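Local coordinates for protein SusD homolog (Bacteroides thetaiotaomicron, PDB 3EHM) that probably binds mucin O-glycans at the cell surface as a SusD-like lipoprotein, helping this gut symbiont use host glycans, at residues 427-430 against 431-435. Numbering follows the deposited sequence.
Sequences LSKQ and EEQLQ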
ATOM      1  N   LEU A 427      -5.867  25.112  -4.553  1.00 16.64           N
ATOM      2  CA  LEU A 427      -4.736  24.990  -3.637  1.00 16.33           C
ATOM      3  C   LEU A 427      -3.614  25.845  -4.217  1.00 17.12           C
ATOM      4  O   LEU A 427      -3.711  26.316  -5.355  1.00 16.70           O
ATOM      5  CB  LEU A 427      -4.246  23.538  -3.566  1.00 17.17           C
ATOM      6  CG  LEU A 427      -5.238  22.423  -3.241  1.00 18.15           C
ATOM      7  CD1 LEU A 427      -4.534  21.074  -3.368  1.00 18.31           C
ATOM      8  CD2 LEU A 427      -5.798  22.611  -1.842  1.00 16.77           C
ATOM      9  N   SER A 428      -2.546  26.045  -3.450  1.00 16.86           N
ATOM     10  CA  SER A 428      -1.420  26.825  -3.952  1.00 17.52           C
ATOM     11  C   SER A 428      -0.833  26.023  -5.111  1.00 17.83           C
ATOM     12  O   SER A 428      -1.117  24.837  -5.255  1.00 16.95           O
ATOM     13  CB  SER A 428      -0.360  27.006  -2.864  1.00 19.10           C
ATOM     14  OG  SER A 428       0.237  25.765  -2.531  1.00 19.08           O
ATOM     15  N   LYS A 429      -0.013  26.665  -5.935  1.00 16.89           N
ATOM     16  CA  LYS A 429       0.585  25.982  -7.070  1.00 17.81           C
ATOM     17  C   LYS A 429       1.428  24.790  -6.628  1.00 17.04           C
ATOM     18  O   LYS A 429       1.310  23.699  -7.189  1.00 17.44           O
ATOM     19  CB  LYS A 429       1.447  26.946  -7.883  1.00 18.20           C
ATOM     20  CG  LYS A 429       1.999  26.334  -9.154  1.00 21.13           C
ATOM     21  CD  LYS A 429       2.819  27.340  -9.934  1.00 24.81           C
ATOM     22  CE  LYS A 429       3.398  26.719 -11.189  1.00 26.77           C
ATOM     23  NZ  LYS A 429       4.177  27.711 -11.984  1.00 30.53           N
ATOM     24  N   GLN A 430       2.281  24.994  -5.626  1.00 16.61           N
ATOM     25  CA  GLN A 430       3.125  23.910  -5.137  1.00 17.54           C
ATOM     26  C   GLN A 430       2.265  22.772  -4.589  1.00 17.11           C
ATOM     27  O   GLN A 430       2.554  21.599  -4.825  1.00 18.48           O
ATOM     28  CB  GLN A 430       4.078  24.407  -4.043  1.00 18.79           C
ATOM     29  CG  GLN A 430       5.067  23.338  -3.578  1.00 20.45           C
ATOM     30  CD  GLN A 430       6.032  23.840  -2.519  1.00 23.66           C
ATOM     31  OE1 GLN A 430       5.621  24.282  -1.447  1.00 26.04           O
ATOM     32  NE2 GLN A 430       7.325  23.765  -2.814  1.00 22.06           N
ATOM     33  N   GLU A 431       1.208  23.119  -3.861  1.00 14.97           N
ATOM     34  CA  GLU A 431       0.317  22.108  -3.295  1.00 15.72           C
ATOM     35  C   GLU A 431      -0.382  21.300  -4.382  1.00 15.58           C
ATOM     36  O   GLU A 431      -0.585  20.098  -4.224  1.00 13.55           O
ATOM     37  CB  GLU A 431      -0.733  22.759  -2.389  1.00 16.36           C
ATOM     38  CG  GLU A 431      -0.234  23.096  -0.988  1.00 20.96           C
ATOM     39  CD  GLU A 431      -0.164  21.874  -0.078  1.00 23.72           C
ATOM     40  OE1 GLU A 431      -1.214  21.230   0.139  1.00 22.54           O
ATOM     41  OE2 GLU A 431       0.937  21.562   0.426  1.00 23.90           O
ATOM     42  N   GLU A 432      -0.757  21.954  -5.480  1.00 15.33           N
ATOM     43  CA  GLU A 432      -1.430  21.242  -6.561  1.00 14.75           C
ATOM     44  C   GLU A 432      -0.446  20.366  -7.317  1.00 13.91           C
ATOM     45  O   GLU A 432      -0.810  19.302  -7.811  1.00 15.18           O
ATOM     46  CB  GLU A 432      -2.115  22.210  -7.534  1.00 16.03           C
ATOM     47  CG  GLU A 432      -2.975  21.475  -8.559  1.00 15.05           C
ATOM     48  CD  GLU A 432      -3.932  22.378  -9.316  1.00 16.21           C
ATOM     49  OE1 GLU A 432      -4.071  23.564  -8.942  1.00 16.57           O
ATOM     50  OE2 GLU A 432      -4.553  21.888 -10.286  1.00 14.34           O
ATOM     51  N   GLN A 433       0.803  20.814  -7.409  1.00 14.46           N
ATOM     52  CA  GLN A 433       1.823  20.025  -8.081  1.00 14.13           C
ATOM     53  C   GLN A 433       2.017  18.738  -7.276  1.00 14.96           C
ATOM     54  O   GLN A 433       2.159  17.657  -7.848  1.00 14.94           O
ATOM     55  CB  GLN A 433       3.131  20.817  -8.176  1.00 15.88           C
ATOM     56  CG  GLN A 433       3.008  22.052  -9.061  1.00 18.10           C
ATOM     57  CD  GLN A 433       4.304  22.835  -9.190  1.00 19.27           C
ATOM     58  OE1 GLN A 433       5.033  23.013  -8.216  1.00 18.50           O
ATOM     59  NE2 GLN A 433       4.583  23.327 -10.395  1.00 17.26           N
ATOM     60  N   LEU A 434       2.019  18.854  -5.947  1.00 12.65           N
ATOM     61  CA  LEU A 434       2.150  17.672  -5.099  1.00 13.96           C
ATOM     62  C   LEU A 434       0.918  16.795  -5.317  1.00 13.27           C
ATOM     63  O   LEU A 434       1.015  15.572  -5.407  1.00 12.05           O
ATOM     64  CB  LEU A 434       2.234  18.057  -3.619  1.00 14.02           C
ATOM     65  CG  LEU A 434       2.227  16.871  -2.638  1.00 14.85           C
ATOM     66  CD1 LEU A 434       3.474  16.019  -2.849  1.00 15.72           C
ATOM     67  CD2 LEU A 434       2.171  17.373  -1.205  1.00 15.15           C
ATOM     68  N   GLN A 435      -0.247  17.427  -5.407  1.00 13.26           N
ATOM     69  CA  GLN A 435      -1.483  16.684  -5.616  1.00 11.50           C
ATOM     70  C   GLN A 435      -1.405  15.847  -6.895  1.00 12.27           C
ATOM     71  O   GLN A 435      -1.841  14.691  -6.913  1.00 11.29           O
ATOM     72  CB  GLN A 435      -2.675  17.641  -5.684  1.00 11.33           C
ATOM     73  CG  GLN A 435      -4.014  16.945  -5.886  1.00 10.49           C
ATOM     74  CD  GLN A 435      -5.165  17.922  -5.948  1.00 13.18           C
ATOM     75  OE1 GLN A 435      -5.031  19.014  -6.492  1.00 13.77           O
ATOM     76  NE2 GLN A 435      -6.313  17.526  -5.406  1.00 15.80           N
TER
HETATM   77  O   HOH W   1      -6.011  23.391  -6.855  1.00 15.05           O
HETATM   78  O   HOH W   2      -2.845  25.697  -7.995  1.00 17.98           O
HETATM   79  O   HOH W   3       3.507  22.273   0.214  1.00 25.13           O
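S428 is the N-cap of helix 429-445 and meets E431 in its first turn, in this SusD-like protein of the TPR clan. The cap is defined by E431 N donating to S428 OG at 3.1 Å with an N-H...O angle of 154°. The serine hydroxyl is placed for this by chi1 of 67°, which sets OG between its own backbone N and carbonyl carbon; CG of E431 comes equally near to OG.

Backbone bonds then start the helix: E432 N to S428 O at 2.9 Å, followed by Q433 N to K429 O and L434 N to Q430 O, the i to i+4 spacing of an alpha-helix.

Van der Waals contact brings the residue before the cap back onto the helix. L427 CB rests 3.8 Å from E431 CB, while its CD1 lies against Q435 OE1, the two side chains crossing at about a right angle; F461 and Y463 also touch L427. On another side, the extended K429 chain runs obliquely past Q433, with CE 3.7 Å from NE2. That NE2 also hydrogen-bonds Y423 OH, and Q433 packs on L356 of helix 344-356; an alanine here would probably leave the Y423 hydroxyl without this partner and take away the amide beside K429 CE.

The two glutamate carboxylates have different partners. E431 bends at chi2 (-78°), and its OE2 forms a salt bridge with R523. The buried E432 carboxylate joins the helix to the preceding loop, gripped by several donors: OE2 accepts from T424 N and T416 OG1, and OE1 from G425 N. A water gives one hydrogen to L427 O and the other to E432 OE1, the latter at 2.6 Å from the water oxygen.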